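Local coordinates for putative glycosidase ph117-related (Bacteroides thetaiotaomicron, PDB 5A7V), which probably cleaves or phosphorolyses beta-linked mannosides as a family GH130 enzyme, with mannose bound in its pocket, at residues A[41-52]-A[368-376]; A[53-64]-A[122-132]. All coordinates share one frame; numbering follows the deposited sequence.

Contact 1. Residues A[41-52]-A[368-376]; sequences GFERPQGANPVI and SKVGMAIYN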
loop_
_atom_site.group_PDB
_atom_site.type_symbol
_atom_site.label_atom_id
_atom_site.label_comp_id
_atom_site.label_asym_id
_atom_site.label_seq_id
_atom_site.Cartn_x
_atom_site.Cartn_y
_atom_site.Cartn_z
ATOM N N GLY A 41 0.245 9.029 -16.435
ATOM C CA GLY A 41 0.262 7.575 -16.242
ATOM C C GLY A 41 1.586 7.007 -15.738
ATOM O O GLY A 41 2.628 7.670 -15.860
ATOM N N PHE A 42 1.504 5.819 -15.135
ATOM C CA PHE A 42 2.664 5.061 -14.680
ATOM C C PHE A 42 2.973 3.955 -15.682
ATOM O O PHE A 42 2.182 3.000 -15.821
ATOM C CB PHE A 42 2.413 4.483 -13.304
ATOM C CG PHE A 42 2.280 5.521 -12.206
ATOM C CD1 PHE A 42 1.093 6.213 -11.995
ATOM C CD2 PHE A 42 3.356 5.781 -11.357
ATOM C CE1 PHE A 42 0.991 7.143 -10.981
ATOM C CE2 PHE A 42 3.249 6.705 -10.327
ATOM C CZ PHE A 42 2.072 7.391 -10.129
ATOM N N GLU A 43 4.132 4.051 -16.338
ATOM C CA GLU A 43 4.495 3.123 -17.381
ATOM C C GLU A 43 5.397 2.029 -16.813
ATOM O O GLU A 43 6.409 2.303 -16.161
ATOM C CB GLU A 43 5.191 3.878 -18.500
ATOM C CG GLU A 43 5.590 3.031 -19.682
ATOM C CD GLU A 43 6.092 3.828 -20.871
ATOM O OE1 GLU A 43 6.008 5.063 -20.922
ATOM O OE2 GLU A 43 6.546 3.175 -21.800
ATOM N N ARG A 44 5.057 0.771 -17.090
ATOM C CA ARG A 44 5.870 -0.377 -16.713
ATOM C C ARG A 44 7.101 -0.409 -17.627
ATOM O O ARG A 44 6.956 -0.397 -18.861
ATOM C CB ARG A 44 5.059 -1.638 -16.920
ATOM C CG ARG A 44 3.812 -1.758 -16.038
ATOM C CD ARG A 44 2.838 -2.779 -16.653
ATOM N NE ARG A 44 1.559 -2.953 -15.959
ATOM C CZ ARG A 44 0.495 -2.149 -16.109
ATOM N NH1 ARG A 44 0.541 -1.104 -16.913
ATOM N NH2 ARG A 44 -0.618 -2.445 -15.486
ATOM N N PRO A 45 8.299 -0.480 -17.065
ATOM C CA PRO A 45 9.444 -0.491 -17.997
ATOM C C PRO A 45 9.536 -1.815 -18.751
ATOM O O PRO A 45 9.313 -2.849 -18.191
ATOM C CB PRO A 45 10.638 -0.256 -17.083
ATOM C CG PRO A 45 10.050 0.471 -15.915
ATOM C CD PRO A 45 8.702 -0.214 -15.708
ATOM N N GLN A 46 9.870 -1.719 -20.022
ATOM C CA GLN A 46 9.831 -2.850 -20.934
ATOM C C GLN A 46 10.649 -3.974 -20.356
ATOM O O GLN A 46 11.808 -3.782 -20.027
ATOM C CB GLN A 46 10.393 -2.436 -22.304
ATOM C CG GLN A 46 9.326 -2.099 -23.338
ATOM C CD GLN A 46 8.891 -3.318 -24.120
ATOM O OE1 GLN A 46 9.697 -3.917 -24.846
ATOM N NE2 GLN A 46 7.618 -3.704 -23.980
ATOM N N GLY A 47 9.999 -5.119 -20.163
ATOM C CA GLY A 47 10.769 -6.282 -19.771
ATOM C C GLY A 47 11.159 -6.406 -18.324
ATOM O O GLY A 47 11.696 -7.428 -17.953
ATOM N N ALA A 48 10.906 -5.384 -17.510
ATOM C CA ALA A 48 11.418 -5.315 -16.138
ATOM C C ALA A 48 10.616 -6.214 -15.195
ATOM O O ALA A 48 11.155 -6.931 -14.348
ATOM C CB ALA A 48 11.322 -3.890 -15.623
ATOM N N ASN A 49 9.303 -6.139 -15.305
ATOM C CA ASN A 49 8.481 -6.775 -14.301
ATOM C C ASN A 49 8.335 -8.266 -14.512
ATOM O O ASN A 49 8.311 -8.706 -15.683
ATOM C CB ASN A 49 7.079 -6.161 -14.274
ATOM C CG ASN A 49 7.037 -4.773 -13.596
ATOM O OD1 ASN A 49 7.798 -4.479 -12.680
ATOM N ND2 ASN A 49 6.115 -3.971 -13.999
ATOM N N PRO A 50 8.141 -9.026 -13.436
ATOM C CA PRO A 50 8.179 -8.575 -12.039
ATOM C C PRO A 50 9.598 -8.281 -11.543
ATOM O O PRO A 50 10.554 -8.957 -11.940
ATOM C CB PRO A 50 7.614 -9.762 -11.275
ATOM C CG PRO A 50 7.928 -10.940 -12.105
ATOM C CD PRO A 50 7.850 -10.470 -13.536
ATOM N N VAL A 51 9.726 -7.277 -10.683
ATOM C CA VAL A 51 11.045 -6.892 -10.204
ATOM C C VAL A 51 11.480 -7.710 -9.014
ATOM O O VAL A 51 12.686 -7.786 -8.792
ATOM C CB VAL A 51 11.178 -5.380 -9.957
ATOM C CG1 VAL A 51 11.064 -4.599 -11.255
ATOM C CG2 VAL A 51 10.193 -4.889 -8.918
ATOM N N ILE A 52 10.557 -8.257 -8.217
ATOM C CA ILE A 52 10.873 -9.141 -7.092
ATOM C C ILE A 52 9.950 -10.366 -7.169
ATOM O O ILE A 52 8.734 -10.207 -7.190
ATOM C CB ILE A 52 10.801 -8.442 -5.706
ATOM C CG1 ILE A 52 11.766 -7.220 -5.652
ATOM C CG2 ILE A 52 11.069 -9.451 -4.593
ATOM C CD1 ILE A 52 11.624 -6.284 -4.489
ATOM N N SER A 368 1.356 -12.301 -5.543
ATOM C CA SER A 368 2.428 -13.230 -5.898
ATOM C C SER A 368 3.800 -12.618 -6.188
ATOM O O SER A 368 4.816 -13.252 -5.870
ATOM C CB SER A 368 2.000 -14.123 -7.065
ATOM O OG SER A 368 1.042 -15.106 -6.598
ATOM N N LYS A 369 3.819 -11.472 -6.861
ATOM C CA LYS A 369 5.045 -10.805 -7.311
ATOM C C LYS A 369 5.030 -9.339 -6.889
ATOM O O LYS A 369 3.952 -8.786 -6.576
ATOM C CB LYS A 369 5.257 -10.932 -8.846
ATOM C CG LYS A 369 5.116 -12.368 -9.416
ATOM C CD LYS A 369 6.295 -13.209 -9.008
ATOM C CE LYS A 369 6.578 -14.505 -9.779
ATOM N NZ LYS A 369 5.562 -15.530 -9.583
ATOM N N VAL A 370 6.176 -8.681 -7.035
ATOM C CA VAL A 370 6.252 -7.213 -6.938
ATOM C C VAL A 370 6.503 -6.625 -8.321
ATOM O O VAL A 370 7.439 -7.062 -9.029
ATOM C CB VAL A 370 7.391 -6.738 -5.994
ATOM C CG1 VAL A 370 7.498 -5.202 -5.976
ATOM C CG2 VAL A 370 7.155 -7.270 -4.579
ATOM N N GLY A 371 5.712 -5.615 -8.681
ATOM C CA GLY A 371 5.898 -4.881 -9.916
ATOM C C GLY A 371 6.201 -3.425 -9.629
ATOM O O GLY A 371 5.943 -2.913 -8.519
ATOM N N MET A 372 6.699 -2.748 -10.662
ATOM C CA MET A 372 6.920 -1.317 -10.599
ATOM C C MET A 372 6.481 -0.623 -11.883
ATOM O O MET A 372 6.390 -1.260 -12.965
ATOM C CB MET A 372 8.351 -1.022 -10.178
ATOM C CG MET A 372 9.393 -1.389 -11.136
ATOM S SD MET A 372 9.646 -0.249 -12.501
ATOM C CE MET A 372 9.803 1.293 -11.737
ATOM N N ALA A 373 6.253 0.682 -11.778
ATOM C CA ALA A 373 5.961 1.516 -12.959
ATOM C C ALA A 373 6.372 2.972 -12.644
ATOM O O ALA A 373 6.486 3.332 -11.447
ATOM C CB ALA A 373 4.473 1.424 -13.323
ATOM N N ILE A 374 6.619 3.771 -13.674
ATOM C CA ILE A 374 7.179 5.130 -13.507
ATOM C C ILE A 374 6.245 6.162 -14.127
ATOM O O ILE A 374 5.880 6.051 -15.311
ATOM C CB ILE A 374 8.580 5.265 -14.138
ATOM C CG1 ILE A 374 9.540 4.200 -13.628
ATOM C CG2 ILE A 374 9.135 6.684 -13.885
ATOM C CD1 ILE A 374 10.881 4.170 -14.341
ATOM N N TYR A 375 5.896 7.193 -13.351
ATOM C CA TYR A 375 5.241 8.403 -13.844
ATOM C C TYR A 375 6.320 9.476 -13.928
ATOM O O TYR A 375 6.901 9.882 -12.893
ATOM C CB TYR A 375 4.101 8.831 -12.919
ATOM C CG TYR A 375 3.631 10.255 -13.070
ATOM C CD1 TYR A 375 3.360 10.804 -14.317
ATOM C CD2 TYR A 375 3.461 11.070 -11.933
ATOM C CE1 TYR A 375 2.919 12.118 -14.428
ATOM C CE2 TYR A 375 3.025 12.365 -12.054
ATOM C CZ TYR A 375 2.779 12.915 -13.269
ATOM O OH TYR A 375 2.317 14.190 -13.335
ATOM N N ASN A 376 6.622 9.946 -15.125
ATOM C CA ASN A 376 7.588 11.007 -15.346
ATOM C C ASN A 376 6.811 12.301 -15.642
ATOM O O ASN A 376 6.286 12.474 -16.743
ATOM C CB ASN A 376 8.518 10.683 -16.520
ATOM C CG ASN A 376 9.558 11.755 -16.742
ATOM O OD1 ASN A 376 9.515 12.813 -16.098
ATOM N ND2 ASN A 376 10.477 11.502 -17.647
HETATM O O HOH W 1 5.133 8.604 -17.272
#

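Contact 2. Residues A[53-64]-A[122-132]; sequences SPIENTKFYCPM and REKTPVFYPDN. With SO4 (sulfate ion), chain F.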
loop_
_atom_site.group_PDB
_atom_site.type_symbol
_atom_site.label_atom_id
_atom_site.label_comp_id
_atom_site.label_asym_id
_atom_site.label_seq_id
_atom_site.Cartn_x
_atom_site.Cartn_y
_atom_site.Cartn_z
ATOM N N SER A 53 10.563 -11.556 -7.208
ATOM C CA SER A 53 9.872 -12.824 -7.250
ATOM C C SER A 53 10.375 -13.725 -6.106
ATOM O O SER A 53 11.497 -13.510 -5.595
ATOM C CB SER A 53 10.135 -13.552 -8.580
ATOM O OG SER A 53 9.647 -12.809 -9.690
ATOM N N PRO A 54 9.611 -14.756 -5.748
ATOM C CA PRO A 54 10.059 -15.691 -4.729
ATOM C C PRO A 54 11.398 -16.354 -5.027
ATOM O O PRO A 54 11.785 -16.523 -6.206
ATOM C CB PRO A 54 8.951 -16.738 -4.677
ATOM C CG PRO A 54 7.761 -16.031 -5.139
ATOM C CD PRO A 54 8.216 -15.012 -6.142
ATOM N N ILE A 55 12.113 -16.685 -3.962
ATOM C CA ILE A 55 13.372 -17.450 -4.064
ATOM C C ILE A 55 13.207 -18.629 -3.124
ATOM O O ILE A 55 12.864 -18.500 -1.966
ATOM C CB ILE A 55 14.599 -16.598 -3.671
ATOM C CG1 ILE A 55 14.781 -15.427 -4.647
ATOM C CG2 ILE A 55 15.874 -17.468 -3.682
ATOM C CD1 ILE A 55 15.862 -14.448 -4.231
ATOM N N GLU A 56 13.494 -19.796 -3.684
ATOM C CA GLU A 56 13.289 -21.081 -3.047
ATOM C C GLU A 56 14.299 -21.388 -1.923
ATOM O O GLU A 56 13.928 -21.904 -0.858
ATOM C CB GLU A 56 13.330 -22.179 -4.140
ATOM C CG GLU A 56 14.648 -22.380 -4.955
ATOM C CD GLU A 56 15.401 -21.116 -5.484
ATOM O OE1 GLU A 56 14.968 -20.411 -6.472
ATOM O OE2 GLU A 56 16.465 -20.847 -4.899
ATOM N N ASN A 57 15.566 -21.051 -2.163
ATOM C CA ASN A 57 16.696 -21.548 -1.362
ATOM C C ASN A 57 17.134 -20.697 -0.185
ATOM O O ASN A 57 17.987 -21.134 0.569
ATOM C CB ASN A 57 17.922 -21.746 -2.289
ATOM C CG ASN A 57 18.676 -20.412 -2.552
ATOM O OD1 ASN A 57 19.497 -19.957 -1.708
ATOM N ND2 ASN A 57 18.396 -19.771 -3.670
ATOM N N THR A 58 16.584 -19.488 -0.080
ATOM C CA THR A 58 17.022 -18.600 0.982
ATOM C C THR A 58 16.288 -18.953 2.277
ATOM O O THR A 58 15.055 -18.920 2.365
ATOM C CB THR A 58 16.766 -17.130 0.629
ATOM O OG1 THR A 58 15.503 -17.034 -0.009
ATOM C CG2 THR A 58 17.810 -16.608 -0.352
ATOM N N LYS A 59 17.033 -19.278 3.302
ATOM C CA LYS A 59 16.446 -19.706 4.561
ATOM C C LYS A 59 16.725 -18.647 5.641
ATOM O O LYS A 59 17.688 -17.886 5.553
ATOM C CB LYS A 59 17.059 -21.061 4.973
ATOM C CG LYS A 59 17.024 -22.169 3.931
ATOM C CD LYS A 59 15.605 -22.570 3.629
ATOM C CE LYS A 59 15.542 -23.682 2.590
ATOM N NZ LYS A 59 16.010 -24.981 3.161
ATOM N N PHE A 60 15.872 -18.666 6.644
ATOM C CA PHE A 60 15.893 -17.777 7.803
ATOM C C PHE A 60 15.672 -18.619 9.026
ATOM O O PHE A 60 14.723 -19.400 9.045
ATOM C CB PHE A 60 14.669 -16.810 7.616
ATOM C CG PHE A 60 14.306 -15.993 8.797
ATOM C CD1 PHE A 60 15.244 -15.162 9.393
ATOM C CD2 PHE A 60 12.990 -15.989 9.310
ATOM C CE1 PHE A 60 14.892 -14.330 10.432
ATOM C CE2 PHE A 60 12.677 -15.166 10.375
ATOM C CZ PHE A 60 13.643 -14.356 10.946
ATOM N N TYR A 61 16.470 -18.418 10.095
ATOM C CA TYR A 61 16.150 -19.056 11.380
ATOM C C TYR A 61 15.051 -18.249 12.051
ATOM O O TYR A 61 15.288 -17.127 12.533
ATOM C CB TYR A 61 17.393 -19.150 12.279
ATOM C CG TYR A 61 17.171 -19.975 13.517
ATOM C CD1 TYR A 61 16.719 -19.399 14.689
ATOM C CD2 TYR A 61 17.430 -21.334 13.513
ATOM C CE1 TYR A 61 16.544 -20.138 15.839
ATOM C CE2 TYR A 61 17.277 -22.109 14.645
ATOM C CZ TYR A 61 16.843 -21.503 15.819
ATOM O OH TYR A 61 16.699 -22.299 16.931
ATOM N N CYS A 62 13.847 -18.783 12.070
ATOM C CA CYS A 62 12.693 -18.068 12.571
ATOM C C CYS A 62 12.764 -18.145 14.101
ATOM O O CYS A 62 12.768 -19.233 14.696
ATOM C CB CYS A 62 11.387 -18.701 12.063
ATOM S SG CYS A 62 9.930 -18.029 12.895
ATOM N N PRO A 63 12.765 -16.971 14.772
ATOM C CA PRO A 63 12.859 -17.001 16.234
ATOM C C PRO A 63 11.606 -17.476 16.929
ATOM O O PRO A 63 11.661 -17.794 18.120
ATOM C CB PRO A 63 13.181 -15.524 16.619
ATOM C CG PRO A 63 12.575 -14.750 15.482
ATOM C CD PRO A 63 12.769 -15.591 14.250
ATOM N N MET A 64 10.483 -17.528 16.191
ATOM C CA MET A 64 9.274 -18.165 16.711
ATOM C C MET A 64 9.253 -19.666 16.601
ATOM O O MET A 64 8.936 -20.354 17.582
ATOM C CB MET A 64 8.047 -17.554 16.050
ATOM C CG MET A 64 7.904 -16.114 16.445
ATOM S SD MET A 64 7.916 -15.807 18.247
ATOM C CE MET A 64 6.604 -16.624 19.158
ATOM N N ARG A 122 18.926 -7.755 -3.056
ATOM C CA ARG A 122 18.099 -8.246 -1.953
ATOM C C ARG A 122 18.942 -8.820 -0.846
ATOM O O ARG A 122 19.917 -9.540 -1.102
ATOM C CB ARG A 122 17.133 -9.320 -2.450
ATOM C CG ARG A 122 16.142 -8.835 -3.485
ATOM C CD ARG A 122 15.555 -9.927 -4.331
ATOM N NE ARG A 122 14.668 -10.787 -3.567
ATOM C CZ ARG A 122 13.828 -11.658 -4.135
ATOM N NH1 ARG A 122 13.789 -11.775 -5.438
ATOM N NH2 ARG A 122 13.035 -12.385 -3.393
ATOM N N GLU A 123 18.526 -8.592 0.387
ATOM C CA GLU A 123 19.116 -9.313 1.502
ATOM C C GLU A 123 18.539 -10.737 1.585
ATOM O O GLU A 123 17.394 -10.985 1.196
ATOM C CB GLU A 123 18.968 -8.542 2.817
ATOM C CG GLU A 123 19.809 -7.270 2.788
ATOM C CD GLU A 123 19.861 -6.489 4.081
ATOM O OE1 GLU A 123 19.090 -6.767 5.015
ATOM O OE2 GLU A 123 20.717 -5.553 4.145
ATOM N N LYS A 124 19.339 -11.659 2.090
ATOM C CA LYS A 124 18.957 -13.101 2.106
ATOM C C LYS A 124 18.098 -13.522 3.276
ATOM O O LYS A 124 17.525 -14.621 3.285
ATOM C CB LYS A 124 20.195 -13.989 2.014
ATOM C CG LYS A 124 20.921 -13.864 0.685
ATOM C CD LYS A 124 22.298 -14.551 0.726
ATOM C CE LYS A 124 22.884 -14.610 -0.666
ATOM N NZ LYS A 124 23.154 -13.242 -1.205
ATOM N N THR A 125 17.922 -12.625 4.237
ATOM C CA THR A 125 17.054 -12.868 5.390
ATOM C C THR A 125 16.141 -11.620 5.584
ATOM O O THR A 125 16.525 -10.494 5.190
ATOM C CB THR A 125 17.838 -13.139 6.672
ATOM O OG1 THR A 125 18.689 -12.027 6.985
ATOM C CG2 THR A 125 18.740 -14.355 6.547
ATOM N N PRO A 126 14.983 -11.817 6.213
ATOM C CA PRO A 126 14.033 -10.686 6.379
ATOM C C PRO A 126 14.538 -9.691 7.439
ATOM O O PRO A 126 15.371 -10.051 8.271
ATOM C CB PRO A 126 12.730 -11.397 6.797
ATOM C CG PRO A 126 13.232 -12.636 7.527
ATOM C CD PRO A 126 14.416 -13.083 6.729
ATOM N N VAL A 127 13.970 -8.487 7.381
ATOM C CA VAL A 127 14.318 -7.407 8.327
ATOM C C VAL A 127 13.240 -7.163 9.347
ATOM O O VAL A 127 13.476 -6.442 10.334
ATOM C CB VAL A 127 14.645 -6.067 7.631
ATOM C CG1 VAL A 127 15.842 -6.239 6.713
ATOM C CG2 VAL A 127 13.455 -5.522 6.866
ATOM N N PHE A 128 12.020 -7.696 9.166
ATOM C CA PHE A 128 10.907 -7.420 10.072
ATOM C C PHE A 128 10.015 -8.652 10.080
ATOM O O PHE A 128 9.652 -9.169 9.007
ATOM C CB PHE A 128 10.140 -6.181 9.600
ATOM C CG PHE A 128 9.130 -5.648 10.593
ATOM C CD1 PHE A 128 9.584 -4.992 11.751
ATOM C CD2 PHE A 128 7.769 -5.711 10.372
ATOM C CE1 PHE A 128 8.679 -4.467 12.659
ATOM C CE2 PHE A 128 6.854 -5.186 11.258
ATOM C CZ PHE A 128 7.303 -4.533 12.414
ATOM N N TYR A 129 9.668 -9.149 11.269
ATOM C CA TYR A 129 9.028 -10.457 11.391
ATOM C C TYR A 129 8.466 -10.658 12.772
ATOM O O TYR A 129 8.944 -9.974 13.743
ATOM C CB TYR A 129 10.056 -11.562 11.058
ATOM C CG TYR A 129 11.482 -11.353 11.604
ATOM C CD1 TYR A 129 11.820 -11.656 12.920
ATOM C CD2 TYR A 129 12.443 -10.765 10.819
ATOM C CE1 TYR A 129 13.096 -11.383 13.415
ATOM C CE2 TYR A 129 13.734 -10.521 11.275
ATOM C CZ TYR A 129 14.053 -10.847 12.574
ATOM O OH TYR A 129 15.331 -10.632 13.059
ATOM N N PRO A 130 7.581 -11.617 12.963
ATOM C CA PRO A 130 7.091 -11.931 14.304
ATOM C C PRO A 130 8.214 -12.522 15.167
ATOM O O PRO A 130 9.117 -13.219 14.656
ATOM C CB PRO A 130 5.958 -12.924 14.069
ATOM C CG PRO A 130 6.251 -13.511 12.725
ATOM C CD PRO A 130 6.892 -12.432 11.935
ATOM N N ASP A 131 8.239 -12.137 16.434
ATOM C CA ASP A 131 9.355 -12.505 17.341
ATOM C C ASP A 131 8.839 -12.592 18.765
ATOM O O ASP A 131 7.641 -12.378 19.037
ATOM C CB ASP A 131 10.530 -11.515 17.099
ATOM C CG ASP A 131 11.933 -12.001 17.522
ATOM O OD1 ASP A 131 12.078 -12.926 18.361
ATOM O OD2 ASP A 131 12.901 -11.415 16.937
ATOM N N ASN A 132 9.774 -12.894 19.686
ATOM C CA ASN A 132 9.487 -13.087 21.099
ATOM C C ASN A 132 9.449 -11.714 21.795
ATOM O O ASN A 132 10.339 -11.340 22.565
ATOM C CB ASN A 132 10.556 -13.997 21.706
ATOM C CG ASN A 132 10.680 -15.321 20.978
ATOM O OD1 ASN A 132 11.654 -15.600 20.189
ATOM N ND2 ASN A 132 9.735 -16.125 21.223
HETATM S S SO4 F . 14.702 -11.844 -8.654
HETATM O O1 SO4 F . 15.460 -11.049 -7.629
HETATM O O2 SO4 F . 13.249 -11.705 -8.397
HETATM O O3 SO4 F . 15.125 -13.265 -8.566
HETATM O O4 SO4 F . 14.997 -11.321 -10.022
HETATM O O HOH W 2 19.130 -16.974 3.489
#

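Contact 1. Residues A[41-52]-A[368-376]
Gly-41 opens the run along strand 369-375, its carbonyl O taking a CA-H...O contact from Tyr-375 CA and a bond from a water that accepts from Asn-376 N. Phe-42 then brings its ring face against Tyr-375 CB, which lies 3.5 Å from Phe-42 CE2, and the tyrosine ring presents its edge to the phenylalanine face, planes at 56°. With Tyr-375 CG anti to its own N (chi1 162°), the phenol continues past Phe-42 and away from the segment. Glu-43 makes the antiparallel hydrogen-bonded pair with Ile-374, its N 2.8 Å from Ile-374 O and the return bond reaching Glu-43 O. Arg-44 sends its guanidinium away from the strand to salt bridges with Glu-337 and Asp-384. Pro-45 crosses Met-372 at about a right angle, CD 3.3 Å from SD; the methionine's CG, set between N and the carbonyl carbon, and a bend at chi2 (79°) bring SD to the proline ring. GH130 enzymes are five-bladed beta-propellers, and here the N-terminal segment runs along an outermost strand of the antiparallel sheet 347-355, 358-365, 369-375. After the chain loops away from the strand at residues 46-48, Asn-49 stands in for a strand backbone: OD1 accepts from Met-372 N at 2.9 Å, while ND2 donates in the carbonyl plane to a lone pair of Met-372 O. Pro-50, behind a cis peptide, lies alongside Lys-369, pointing the same way. Val-51 and Ile-52 both face Val-370 in a classic beta bulge; Val-51 N bonds Val-370 O at 2.8 Å, and Ile-52 O receives Val-370 N at 3.0 Å.

Contact 2. Residues A[53-64]-A[122-132]
Phe-60 and Tyr-129 meet edge-to-face: the edge of Phe-60 points into the face of Tyr-129, with CZ over the middle of the tyrosine ring and the planes at 57°. In the five-bladed beta-propeller of GH130 enzymes, the pair joins the 53-64 segment, which carries short strand 60-62, to the loop following strand 121-122, the last strand of an antiparallel four-stranded sheet. Pro-126 closes one face of Phe-60 in a CH-pi contact, its CG 3.5 Å from the ring centroid and almost on the normal. The opposite face has the backbone N of Cys-62 near its rim. A chi1 of 168° swings Phe-60 CG anti to the backbone N, carrying the ring across to both partners.

Farther along, Pro-63 crosses Asp-131 at about a right angle, CB lying 3.3 Å from Asp-131 OD1. That carboxylate oxygen also accepts from Asn-132 N on its anti side, which helps to hold the carboxylate's orientation. Met-64 SD lies 3.4 Å from Asp-131 C.

At the other end the Arg-122 guanidinium is held flat. Ile-55 CD1 comes over its face from the opposite direction, 3.4 Å above the plane, while Ser-53 O and a sulfate, probably from the crystallisation liquor, lie at its edge. Glu-72 adds a salt bridge to NH2, and NE is hydrogen-bonded to Tyr-92 OH. Both end nitrogens, NH1 and NH2, grip the single acceptor Ser-53 O at 2.9 Å each, and NH1 also donates to sulfate O1 at 2.8 Å.

How the contacts relate
The two contacts follow one another along the chain: 41-52 runs directly into 53-64, so a single N-terminal run first follows strand 369-375 and then crosses to the loop after strand 121-122. Both are partly buried; contact 1, its centre about 15 Å from that of the chain, is the more buried, and contact 2, its centre at about 21 Å, lies more at the surface. Contact 1 is largely strand-like, with two single antiparallel bridges and a side-chain amide that bonds like a backbone; contact 2 has no beta bridge and relies on ring packing and an arginine grip. They meet where Lys-369 CD packs 3.4 Å from Ser-53 OG and Ile-52 CG2 reaches 3.6 Å from Arg-122 CZ.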